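Local coordinates for Alr1585 protein (Nostoc sp., PDB 5C2I) that is a haem peroxidase of the dye-decolorizing (DyP) type, and probably uses hydrogen peroxide to oxidise dyes and related substrates, at residues F327-T340 with W404-D418. The protein carries 1 engineered substitution. Residues are numbered along the deposited sequence; the frame is centred on the assembly and turned at random.
Sequences FHSHTRKTNPRGDT and WANPQNFVQVNTGPD. With HEM (protoporphyrin IX containing Fe), chain E.
P336 CG sits over one face of the W404 six-membered ring. It stands 4.0 Å from the ring centroid, 9° off the normal, a CH-pi contact. The W404 carbonyl takes a hydrogen bond from K333, NZ to O 2.9 Å. F410 points its ring edge at CG2 of T340 and CG of P336, and its O receives K333 NZ at 2.7 Å. A cis peptide leads into V411, whose CG1 packs 3.4 Å from CD1 of F327. A water joins V411 N to F327 O. Q412 crosses F327 at about a right angle, CD near CE2, with amide and ring planes 44° apart. T415 sets its methyl against the F327-H328 backbone. G416 O is the third acceptor of K333 NZ, at 2.9 Å; the lysine chain bends at chi2 and chi3 to enter this buried ring of carbonyls. D418 has CG anti to its backbone N (chi1 -180°), which carries the carboxylate to H330. OD2 uses its syn lone pair for ND1 of H330, 2.7 Å away and nearly straight. A hydrogen bond from L420 N holds OD1. H330 NE2 binds the haem iron at 2.1 Å. This is the proximal His-Asp pair of a haem peroxidase. Both imidazole nitrogens are thus held, and the Asp bond limits turning about the Fe-N axis.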
ATOM      1  N   PHE A 327      14.817 -36.654 -12.584  1.00 18.00           N
ATOM      2  CA  PHE A 327      16.241 -36.371 -12.707  1.00 17.81           C
ATOM      3  C   PHE A 327      16.543 -35.116 -13.529  1.00 17.52           C
ATOM      4  O   PHE A 327      17.576 -34.488 -13.362  1.00 17.02           O
ATOM      5  CB  PHE A 327      16.962 -37.581 -13.335  1.00 18.73           C
ATOM      6  CG  PHE A 327      17.123 -38.764 -12.402  1.00 19.01           C
ATOM      7  CD1 PHE A 327      17.848 -38.647 -11.234  1.00 19.16           C
ATOM      8  CD2 PHE A 327      16.680 -40.035 -12.789  1.00 20.49           C
ATOM      9  CE1 PHE A 327      18.049 -39.753 -10.403  1.00 19.84           C
ATOM     10  CE2 PHE A 327      16.903 -41.144 -11.996  1.00 21.01           C
ATOM     11  CZ  PHE A 327      17.594 -41.003 -10.796  1.00 20.63           C
ATOM     12  N   HIS A 328      15.640 -34.747 -14.418  1.00 17.66           N
ATOM     13  CA  HIS A 328      15.882 -33.576 -15.234  1.00 18.02           C
ATOM     14  C   HIS A 328      15.519 -32.234 -14.598  1.00 17.09           C
ATOM     15  O   HIS A 328      15.859 -31.213 -15.166  1.00 17.19           O
ATOM     16  CB  HIS A 328      15.155 -33.709 -16.591  1.00 18.23           C
ATOM     17  CG  HIS A 328      13.666 -33.715 -16.454  1.00 18.07           C
ATOM     18  ND1 HIS A 328      12.899 -34.833 -16.653  1.00 19.07           N
ATOM     19  CD2 HIS A 328      12.807 -32.730 -16.123  1.00 18.03           C
ATOM     20  CE1 HIS A 328      11.625 -34.536 -16.453  1.00 18.88           C
ATOM     21  NE2 HIS A 328      11.547 -33.269 -16.123  1.00 18.87           N
ATOM     22  N   SER A 329      14.784 -32.235 -13.475  1.00 17.56           N
ATOM     23  CA  SER A 329      14.302 -31.007 -12.899  1.00 16.87           C
ATOM     24  C   SER A 329      15.487 -30.129 -12.536  1.00 16.71           C
ATOM     25  O   SER A 329      16.521 -30.625 -12.081  1.00 15.88           O
ATOM     26  CB  SER A 329      13.421 -31.276 -11.679  1.00 16.97           C
ATOM     27  OG  SER A 329      12.294 -32.086 -12.008  1.00 17.24           O
ATOM     28  N   HIS A 330      15.328 -28.833 -12.754  1.00 16.45           N
ATOM     29  CA  HIS A 330      16.431 -27.889 -12.531  1.00 16.26           C
ATOM     30  C   HIS A 330      17.184 -28.084 -11.189  1.00 16.17           C
ATOM     31  O   HIS A 330      18.427 -28.110 -11.191  1.00 16.13           O
ATOM     32  CB  HIS A 330      15.915 -26.471 -12.680  1.00 16.22           C
ATOM     33  CG  HIS A 330      16.970 -25.411 -12.515  1.00 15.91           C
ATOM     34  ND1 HIS A 330      18.088 -25.336 -13.317  1.00 15.77           N
ATOM     35  CD2 HIS A 330      17.020 -24.336 -11.692  1.00 16.67           C
ATOM     36  CE1 HIS A 330      18.778 -24.250 -13.002  1.00 15.72           C
ATOM     37  NE2 HIS A 330      18.141 -23.624 -12.034  1.00 16.23           N
ATOM     38  N   THR A 331      16.453 -28.209 -10.086  1.00 15.68           N
ATOM     39  CA  THR A 331      17.096 -28.367  -8.774  1.00 16.09           C
ATOM     40  C   THR A 331      17.892 -29.631  -8.657  1.00 16.50           C
ATOM     41  O   THR A 331      18.979 -29.644  -8.076  1.00 16.33           O
ATOM     42  CB  THR A 331      16.100 -28.280  -7.575  1.00 16.54           C
ATOM     43  OG1 THR A 331      15.084 -29.251  -7.733  1.00 18.20           O
ATOM     44  CG2 THR A 331      15.478 -26.891  -7.475  1.00 16.91           C
ATOM     45  N   ARG A 332      17.395 -30.693  -9.266  1.00 16.30           N
ATOM     46  CA  ARG A 332      18.059 -31.971  -9.163  1.00 16.51           C
ATOM     47  C   ARG A 332      19.241 -32.117 -10.143  1.00 16.62           C
ATOM     48  O   ARG A 332      20.201 -32.831  -9.845  1.00 16.57           O
ATOM     49  CB  ARG A 332      17.043 -33.104  -9.382  1.00 16.98           C
ATOM     50  CG  ARG A 332      17.562 -34.479  -8.988  1.00 17.02           C
ATOM     51  CD  ARG A 332      16.460 -35.469  -8.735  1.00 17.30           C
ATOM     52  NE  ARG A 332      16.997 -36.716  -8.227  1.00 17.18           N
ATOM     53  CZ  ARG A 332      16.271 -37.707  -7.712  1.00 17.61           C
ATOM     54  NH1 ARG A 332      14.954 -37.609  -7.565  1.00 17.63           N
ATOM     55  NH2 ARG A 332      16.893 -38.774  -7.215  1.00 18.06           N
ATOM     56  N   LYS A 333      19.184 -31.422 -11.283  1.00 15.39           N
ATOM     57  CA  LYS A 333      20.315 -31.338 -12.208  1.00 15.89           C
ATOM     58  C   LYS A 333      21.471 -30.496 -11.627  1.00 15.79           C
ATOM     59  O   LYS A 333      22.634 -30.913 -11.674  1.00 16.74           O
ATOM     60  CB  LYS A 333      19.882 -30.678 -13.499  1.00 15.69           C
ATOM     61  CG  LYS A 333      19.137 -31.620 -14.420  1.00 16.63           C
ATOM     62  CD  LYS A 333      20.107 -32.494 -15.223  1.00 17.07           C
ATOM     63  CE  LYS A 333      19.663 -32.797 -16.627  1.00 17.76           C
ATOM     64  NZ  LYS A 333      20.749 -33.331 -17.496  1.00 17.65           N
ATOM     65  N   THR A 334      21.134 -29.367 -11.005  1.00 15.03           N
ATOM     66  CA  THR A 334      22.150 -28.444 -10.535  1.00 14.96           C
ATOM     67  C   THR A 334      22.654 -28.802  -9.142  1.00 15.75           C
ATOM     68  O   THR A 334      23.782 -28.440  -8.791  1.00 18.00           O
ATOM     69  CB  THR A 334      21.661 -26.987 -10.564  1.00 14.45           C
ATOM     70  OG1 THR A 334      20.496 -26.856  -9.742  1.00 14.03           O
ATOM     71  CG2 THR A 334      21.347 -26.536 -11.944  1.00 14.62           C
ATOM     72  N   ASN A 335      21.836 -29.484  -8.344  1.00 16.02           N
ATOM     73  CA  ASN A 335      22.240 -29.976  -7.052  1.00 15.98           C
ATOM     74  C   ASN A 335      21.701 -31.379  -6.847  1.00 16.23           C
ATOM     75  O   ASN A 335      20.564 -31.580  -6.401  1.00 17.02           O
ATOM     76  CB  ASN A 335      21.818 -29.080  -5.904  1.00 16.42           C
ATOM     77  CG  ASN A 335      22.373 -29.595  -4.564  1.00 16.74           C
ATOM     78  OD1 ASN A 335      22.998 -30.669  -4.515  1.00 16.81           O
ATOM     79  ND2 ASN A 335      22.103 -28.881  -3.485  1.00 16.95           N
ATOM     80  N   PRO A 336      22.504 -32.377  -7.225  1.00 16.34           N
ATOM     81  CA  PRO A 336      21.994 -33.743  -7.186  1.00 16.93           C
ATOM     82  C   PRO A 336      21.770 -34.301  -5.770  1.00 17.28           C
ATOM     83  O   PRO A 336      21.241 -35.412  -5.647  1.00 18.23           O
ATOM     84  CB  PRO A 336      23.088 -34.547  -7.939  1.00 17.11           C
ATOM     85  CG  PRO A 336      23.774 -33.554  -8.809  1.00 17.13           C
ATOM     86  CD  PRO A 336      23.760 -32.275  -7.993  1.00 16.44           C
ATOM     87  N   ARG A 337      22.229 -33.571  -4.743  1.00 17.15           N
ATOM     88  CA  ARG A 337      22.139 -33.974  -3.340  1.00 17.68           C
ATOM     89  C   ARG A 337      22.473 -35.452  -3.085  1.00 18.51           C
ATOM     90  O   ARG A 337      21.778 -36.146  -2.313  1.00 19.87           O
ATOM     91  CB  ARG A 337      20.745 -33.631  -2.752  1.00 17.20           C
ATOM     92  CG  ARG A 337      20.433 -32.154  -2.896  1.00 16.49           C
ATOM     93  CD  ARG A 337      19.181 -31.735  -2.154  1.00 17.17           C
ATOM     94  NE  ARG A 337      18.928 -30.320  -2.415  1.00 16.85           N
ATOM     95  CZ  ARG A 337      18.512 -29.401  -1.540  1.00 16.79           C
ATOM     96  NH1 ARG A 337      18.258 -29.695  -0.267  1.00 17.12           N
ATOM     97  NH2 ARG A 337      18.304 -28.158  -1.983  1.00 17.21           N
ATOM     98  N   GLY A 338      23.511 -35.936  -3.750  1.00 18.14           N
ATOM     99  CA  GLY A 338      23.937 -37.323  -3.606  1.00 19.27           C
ATOM    100  C   GLY A 338      23.727 -38.253  -4.782  1.00 19.33           C
ATOM    101  O   GLY A 338      24.260 -39.385  -4.771  1.00 20.26           O
ATOM    102  N   ASP A 339      22.939 -37.848  -5.786  1.00 19.32           N
ATOM    103  CA  ASP A 339      22.683 -38.779  -6.938  1.00 20.26           C
ATOM    104  C   ASP A 339      23.989 -39.258  -7.561  1.00 20.51           C
ATOM    105  O   ASP A 339      24.070 -40.412  -7.986  1.00 22.23           O
ATOM    106  CB  ASP A 339      21.846 -38.139  -8.070  1.00 19.87           C
ATOM    107  CG  ASP A 339      20.379 -38.045  -7.760  1.00 19.75           C
ATOM    108  OD1 ASP A 339      19.857 -38.773  -6.872  1.00 19.98           O
ATOM    109  OD2 ASP A 339      19.716 -37.201  -8.421  1.00 20.09           O
ATOM    110  N   THR A 340      25.004 -38.395  -7.657  1.00 20.91           N
ATOM    111  CA  THR A 340      26.256 -38.802  -8.347  1.00 21.45           C
ATOM    112  C   THR A 340      27.090 -39.762  -7.497  1.00 23.29           C
ATOM    113  O   THR A 340      27.794 -40.636  -8.025  1.00 24.22           O
ATOM    114  CB  THR A 340      27.154 -37.632  -8.792  1.00 21.16           C
ATOM    115  OG1 THR A 340      27.796 -37.031  -7.651  1.00 20.55           O
ATOM    116  CG2 THR A 340      26.379 -36.589  -9.587  1.00 20.91           C
ATOM    117  N   TRP A 404      26.420 -31.115 -16.076  1.00 17.07           N
ATOM    118  CA  TRP A 404      25.166 -31.487 -15.388  1.00 17.02           C
ATOM    119  C   TRP A 404      23.918 -31.021 -16.146  1.00 16.63           C
ATOM    120  O   TRP A 404      23.127 -31.854 -16.608  1.00 17.03           O
ATOM    121  CB  TRP A 404      25.156 -30.976 -13.943  1.00 16.51           C
ATOM    122  CG  TRP A 404      26.137 -31.712 -13.047  1.00 17.12           C
ATOM    123  CD1 TRP A 404      26.902 -32.821 -13.372  1.00 17.14           C
ATOM    124  CD2 TRP A 404      26.378 -31.458 -11.650  1.00 15.99           C
ATOM    125  NE1 TRP A 404      27.631 -33.210 -12.276  1.00 17.47           N
ATOM    126  CE2 TRP A 404      27.308 -32.400 -11.210  1.00 17.04           C
ATOM    127  CE3 TRP A 404      25.891 -30.519 -10.746  1.00 16.30           C
ATOM    128  CZ2 TRP A 404      27.765 -32.444  -9.865  1.00 17.35           C
ATOM    129  CZ3 TRP A 404      26.364 -30.531  -9.426  1.00 16.51           C
ATOM    130  CH2 TRP A 404      27.288 -31.484  -9.003  1.00 16.47           C
ATOM    131  N   ALA A 405      23.765 -29.719 -16.312  1.00 16.04           N
ATOM    132  CA  ALA A 405      22.578 -29.177 -16.960  1.00 15.88           C
ATOM    133  C   ALA A 405      22.419 -29.582 -18.432  1.00 16.36           C
ATOM    134  O   ALA A 405      21.359 -30.074 -18.834  1.00 16.55           O
ATOM    135  CB  ALA A 405      22.501 -27.669 -16.784  1.00 15.60           C
ATOM    136  N   ASN A 406      23.448 -29.396 -19.231  1.00 17.10           N
ATOM    137  CA  ASN A 406      23.342 -29.648 -20.663  1.00 17.94           C
ATOM    138  C   ASN A 406      23.210 -31.110 -21.085  1.00 18.53           C
ATOM    139  O   ASN A 406      22.386 -31.407 -21.938  1.00 19.19           O
ATOM    140  CB  ASN A 406      24.531 -29.029 -21.404  1.00 18.27           C
ATOM    141  CG  ASN A 406      24.545 -27.510 -21.340  1.00 18.11           C
ATOM    142  OD1 ASN A 406      23.595 -26.865 -20.896  1.00 18.73           O
ATOM    143  ND2 ASN A 406      25.644 -26.937 -21.799  1.00 18.06           N
ATOM    144  N   PRO A 407      24.002 -32.032 -20.492  1.00 19.13           N
ATOM    145  CA  PRO A 407      24.044 -33.341 -21.144  1.00 19.54           C
ATOM    146  C   PRO A 407      22.771 -34.176 -20.984  1.00 20.13           C
ATOM    147  O   PRO A 407      22.165 -34.217 -19.899  1.00 18.01           O
ATOM    148  CB  PRO A 407      25.191 -34.057 -20.437  1.00 20.12           C
ATOM    149  CG  PRO A 407      26.078 -32.947 -19.943  1.00 19.68           C
ATOM    150  CD  PRO A 407      25.107 -31.879 -19.524  1.00 18.69           C
ATOM    151  N   GLN A 408      22.398 -34.860 -22.066  1.00 21.05           N
ATOM    152  CA  GLN A 408      21.196 -35.725 -22.001  1.00 22.43           C
ATOM    153  C   GLN A 408      21.403 -36.936 -21.073  1.00 22.34           C
ATOM    154  O   GLN A 408      20.434 -37.485 -20.602  1.00 21.91           O
ATOM    155  CB  GLN A 408      20.707 -36.151 -23.381  1.00 24.78           C
ATOM    156  CG  GLN A 408      21.660 -37.105 -24.056  1.00 27.41           C
ATOM    157  CD  GLN A 408      21.090 -37.893 -25.254  1.00 30.73           C
ATOM    158  OE1 GLN A 408      20.812 -37.347 -26.299  1.00 32.35           O
ATOM    159  NE2 GLN A 408      20.996 -39.211 -25.102  1.00 34.90           N
ATOM    160  N   ASN A 409      22.654 -37.359 -20.838  1.00 22.47           N
ATOM    161  CA  ASN A 409      22.907 -38.565 -20.071  1.00 23.47           C
ATOM    162  C   ASN A 409      23.382 -38.299 -18.636  1.00 22.82           C
ATOM    163  O   ASN A 409      23.878 -39.199 -17.965  1.00 21.96           O
ATOM    164  CB  ASN A 409      23.879 -39.469 -20.812  1.00 25.71           C
ATOM    165  CG  ASN A 409      23.276 -40.007 -22.103  1.00 27.80           C
ATOM    166  OD1 ASN A 409      22.037 -40.006 -22.284  1.00 27.74           O
ATOM    167  ND2 ASN A 409      24.121 -40.542 -22.948  1.00 29.93           N
ATOM    168  N   PHE A 410      23.127 -37.086 -18.142  1.00 21.04           N
ATOM    169  CA  PHE A 410      23.345 -36.817 -16.727  1.00 19.57           C
ATOM    170  C   PHE A 410      22.011 -36.612 -15.999  1.00 19.28           C
ATOM    171  O   PHE A 410      21.190 -35.826 -16.453  1.00 18.74           O
ATOM    172  CB  PHE A 410      24.226 -35.568 -16.498  1.00 18.93           C
ATOM    173  CG  PHE A 410      24.474 -35.301 -15.029  1.00 17.93           C
ATOM    174  CD1 PHE A 410      25.466 -35.987 -14.366  1.00 18.14           C
ATOM    175  CD2 PHE A 410      23.611 -34.505 -14.290  1.00 17.34           C
ATOM    176  CE1 PHE A 410      25.657 -35.830 -12.989  1.00 18.44           C
ATOM    177  CE2 PHE A 410      23.777 -34.346 -12.922  1.00 17.08           C
ATOM    178  CZ  PHE A 410      24.805 -35.011 -12.265  1.00 17.61           C
ATOM    179  N   VAL A 411      21.808 -37.178 -14.811  1.00 19.90           N
ATOM    180  CA  VAL A 411      22.717 -38.108 -14.106  1.00 20.74           C
ATOM    181  C   VAL A 411      22.617 -39.524 -14.644  1.00 22.29           C
ATOM    182  O   VAL A 411      23.490 -40.344 -14.381  1.00 21.89           O
ATOM    183  CB  VAL A 411      22.405 -38.124 -12.572  1.00 20.47           C
ATOM    184  CG1 VAL A 411      21.070 -38.811 -12.276  1.00 20.77           C
ATOM    185  CG2 VAL A 411      23.551 -38.784 -11.803  1.00 20.59           C
ATOM    186  N   GLN A 412      21.564 -39.830 -15.396  1.00 23.37           N
ATOM    187  CA  GLN A 412      21.473 -41.160 -16.014  1.00 26.19           C
ATOM    188  C   GLN A 412      21.118 -41.023 -17.495  1.00 26.33           C
ATOM    189  O   GLN A 412      20.672 -39.950 -17.948  1.00 23.58           O
ATOM    190  CB  GLN A 412      20.547 -42.089 -15.216  1.00 29.43           C
ATOM    191  CG  GLN A 412      19.107 -41.713 -15.129  1.00 31.00           C
ATOM    192  CD  GLN A 412      18.234 -42.882 -14.628  1.00 33.66           C
ATOM    193  OE1 GLN A 412      18.691 -43.753 -13.865  1.00 37.11           O
ATOM    194  NE2 GLN A 412      16.972 -42.901 -15.062  1.00 32.71           N
ATOM    195  N   VAL A 413      21.390 -42.091 -18.235  1.00 26.37           N
ATOM    196  CA  VAL A 413      21.175 -42.119 -19.661  1.00 27.27           C
ATOM    197  C   VAL A 413      19.727 -41.717 -19.949  1.00 25.20           C
ATOM    198  O   VAL A 413      18.800 -42.094 -19.231  1.00 25.65           O
ATOM    199  CB  VAL A 413      21.488 -43.530 -20.246  1.00 30.12           C
ATOM    200  CG1 VAL A 413      21.113 -43.595 -21.709  1.00 32.60           C
ATOM    201  CG2 VAL A 413      22.963 -43.865 -20.077  1.00 32.47           C
ATOM    202  N   ASN A 414      19.552 -40.895 -20.974  1.00 25.64           N
ATOM    203  CA  ASN A 414      18.237 -40.414 -21.427  1.00 24.50           C
ATOM    204  C   ASN A 414      17.444 -39.577 -20.435  1.00 22.91           C
ATOM    205  O   ASN A 414      16.228 -39.509 -20.539  1.00 23.82           O
ATOM    206  CB  ASN A 414      17.381 -41.556 -21.969  1.00 25.98           C
ATOM    207  CG  ASN A 414      18.045 -42.249 -23.127  1.00 27.47           C
ATOM    208  OD1 ASN A 414      18.702 -41.612 -23.947  1.00 29.96           O
ATOM    209  ND2 ASN A 414      17.948 -43.540 -23.163  1.00 27.71           N
ATOM    210  N   THR A 415      18.135 -38.944 -19.493  1.00 21.24           N
ATOM    211  CA  THR A 415      17.508 -37.933 -18.635  1.00 20.27           C
ATOM    212  C   THR A 415      17.068 -36.716 -19.437  1.00 19.55           C
ATOM    213  O   THR A 415      15.981 -36.157 -19.221  1.00 19.48           O
ATOM    214  CB  THR A 415      18.480 -37.488 -17.533  1.00 19.67           C
ATOM    215  OG1 THR A 415      18.790 -38.635 -16.712  1.00 20.16           O
ATOM    216  CG2 THR A 415      17.871 -36.373 -16.684  1.00 19.05           C
ATOM    217  N   GLY A 416      17.901 -36.342 -20.411  1.00 20.00           N
ATOM    218  CA  GLY A 416      17.648 -35.162 -21.224  1.00 19.50           C
ATOM    219  C   GLY A 416      18.259 -33.951 -20.549  1.00 19.06           C
ATOM    220  O   GLY A 416      18.666 -34.003 -19.395  1.00 18.24           O
ATOM    221  N   PRO A 417      18.321 -32.833 -21.274  1.00 18.70           N
ATOM    222  CA  PRO A 417      18.829 -31.607 -20.674  1.00 18.13           C
ATOM    223  C   PRO A 417      17.898 -31.049 -19.599  1.00 17.50           C
ATOM    224  O   PRO A 417      16.685 -31.318 -19.608  1.00 16.36           O
ATOM    225  CB  PRO A 417      18.924 -30.647 -21.859  1.00 18.97           C
ATOM    226  CG  PRO A 417      18.015 -31.211 -22.913  1.00 19.61           C
ATOM    227  CD  PRO A 417      17.895 -32.672 -22.667  1.00 19.86           C
ATOM    228  N   ASP A 418      18.481 -30.264 -18.680  1.00 16.56           N
ATOM    229  CA  ASP A 418      17.705 -29.408 -17.779  1.00 16.60           C
ATOM    230  C   ASP A 418      16.715 -28.580 -18.636  1.00 17.65           C
ATOM    231  O   ASP A 418      17.160 -27.898 -19.550  1.00 18.35           O
ATOM    232  CB  ASP A 418      18.719 -28.508 -17.054  1.00 15.92           C
ATOM    233  CG  ASP A 418      18.109 -27.546 -16.060  1.00 16.22           C
ATOM    234  OD1 ASP A 418      17.056 -26.912 -16.341  1.00 16.28           O
ATOM    235  OD2 ASP A 418      18.765 -27.387 -14.997  1.00 16.09           O
TER
HETATM  236  CHA HEM E 501      17.995 -23.123  -8.083  1.00 13.30           C
HETATM  237  CHB HEM E 501      15.655 -20.574 -11.442  1.00 13.49           C
HETATM  238  CHC HEM E 501      19.740 -20.257 -14.017  1.00 13.80           C
HETATM  239  CHD HEM E 501      21.969 -23.017 -10.763  1.00 14.48           C
HETATM  240  C1A HEM E 501      16.992 -22.472  -8.784  1.00 13.20           C
HETATM  241  C2A HEM E 501      15.628 -22.388  -8.376  1.00 14.07           C
HETATM  242  C3A HEM E 501      14.978 -21.673  -9.320  1.00 13.10           C
HETATM  243  C4A HEM E 501      15.935 -21.298 -10.288  1.00 13.58           C
HETATM  244  CMA HEM E 501      13.526 -21.276  -9.341  1.00 13.61           C
HETATM  245  CAA HEM E 501      14.992 -22.981  -7.111  1.00 12.77           C
HETATM  246  CBA HEM E 501      15.015 -22.133  -5.837  1.00 14.05           C
HETATM  247  CGA HEM E 501      16.445 -21.866  -5.455  1.00 14.47           C
HETATM  248  O1A HEM E 501      17.127 -22.698  -4.788  1.00 15.91           O
HETATM  249  O2A HEM E 501      16.954 -20.803  -5.816  1.00 14.08           O
HETATM  250  C1B HEM E 501      16.602 -20.237 -12.408  1.00 15.15           C
HETATM  251  C2B HEM E 501      16.323 -19.422 -13.560  1.00 14.99           C
HETATM  252  C3B HEM E 501      17.448 -19.297 -14.248  1.00 14.60           C
HETATM  253  C4B HEM E 501      18.435 -20.111 -13.534  1.00 14.65           C
HETATM  254  CMB HEM E 501      15.002 -18.811 -13.869  1.00 15.31           C
HETATM  255  CAB HEM E 501      17.775 -18.522 -15.471  1.00 14.62           C
HETATM  256  CBB HEM E 501      17.095 -17.434 -15.874  1.00 15.38           C
HETATM  257  C1C HEM E 501      20.719 -21.036 -13.379  1.00 14.78           C
HETATM  258  C2C HEM E 501      21.968 -21.342 -13.879  1.00 14.43           C
HETATM  259  C3C HEM E 501      22.587 -22.148 -12.959  1.00 15.31           C
HETATM  260  C4C HEM E 501      21.701 -22.299 -11.888  1.00 14.56           C
HETATM  261  CMC HEM E 501      22.595 -20.853 -15.153  1.00 14.55           C
HETATM  262  CAC HEM E 501      23.899 -22.793 -13.015  1.00 14.88           C
HETATM  263  CBC HEM E 501      24.565 -23.196 -14.068  1.00 16.19           C
HETATM  264  C1D HEM E 501      21.050 -23.143  -9.723  1.00 14.38           C
HETATM  265  C2D HEM E 501      21.398 -23.848  -8.494  1.00 14.19           C
HETATM  266  C3D HEM E 501      20.292 -23.923  -7.767  1.00 13.83           C
HETATM  267  C4D HEM E 501      19.275 -23.200  -8.561  1.00 13.39           C
HETATM  268  CMD HEM E 501      22.747 -24.427  -8.097  1.00 15.72           C
HETATM  269  CAD HEM E 501      20.170 -24.526  -6.397  1.00 14.08           C
HETATM  270  CBD HEM E 501      19.900 -26.035  -6.417  1.00 14.24           C
HETATM  271  CGD HEM E 501      19.837 -26.549  -5.016  1.00 13.43           C
HETATM  272  O1D HEM E 501      18.819 -27.161  -4.704  1.00 13.40           O
HETATM  273  O2D HEM E 501      20.784 -26.381  -4.173  1.00 15.31           O
HETATM  274  NA  HEM E 501      17.152 -21.867  -9.995  1.00 13.41           N
HETATM  275  NB  HEM E 501      17.822 -20.667 -12.489  1.00 13.87           N
HETATM  276  NC  HEM E 501      20.514 -21.700 -12.206  1.00 14.08           N
HETATM  277  ND  HEM E 501      19.751 -22.837  -9.763  1.00 13.68           N
HETATM  278 FE   HEM E 501      18.811 -21.814 -11.101  1.00 15.06          FE
HETATM  279  O   HOH W   1      20.199 -35.697 -13.072  1.00 17.85           O
HETATM  280  O   HOH W   2      13.726 -37.014 -18.006  1.00 19.32           O
HETATM  281  O   HOH W   3      19.540 -19.775 -10.217  1.00 20.81           O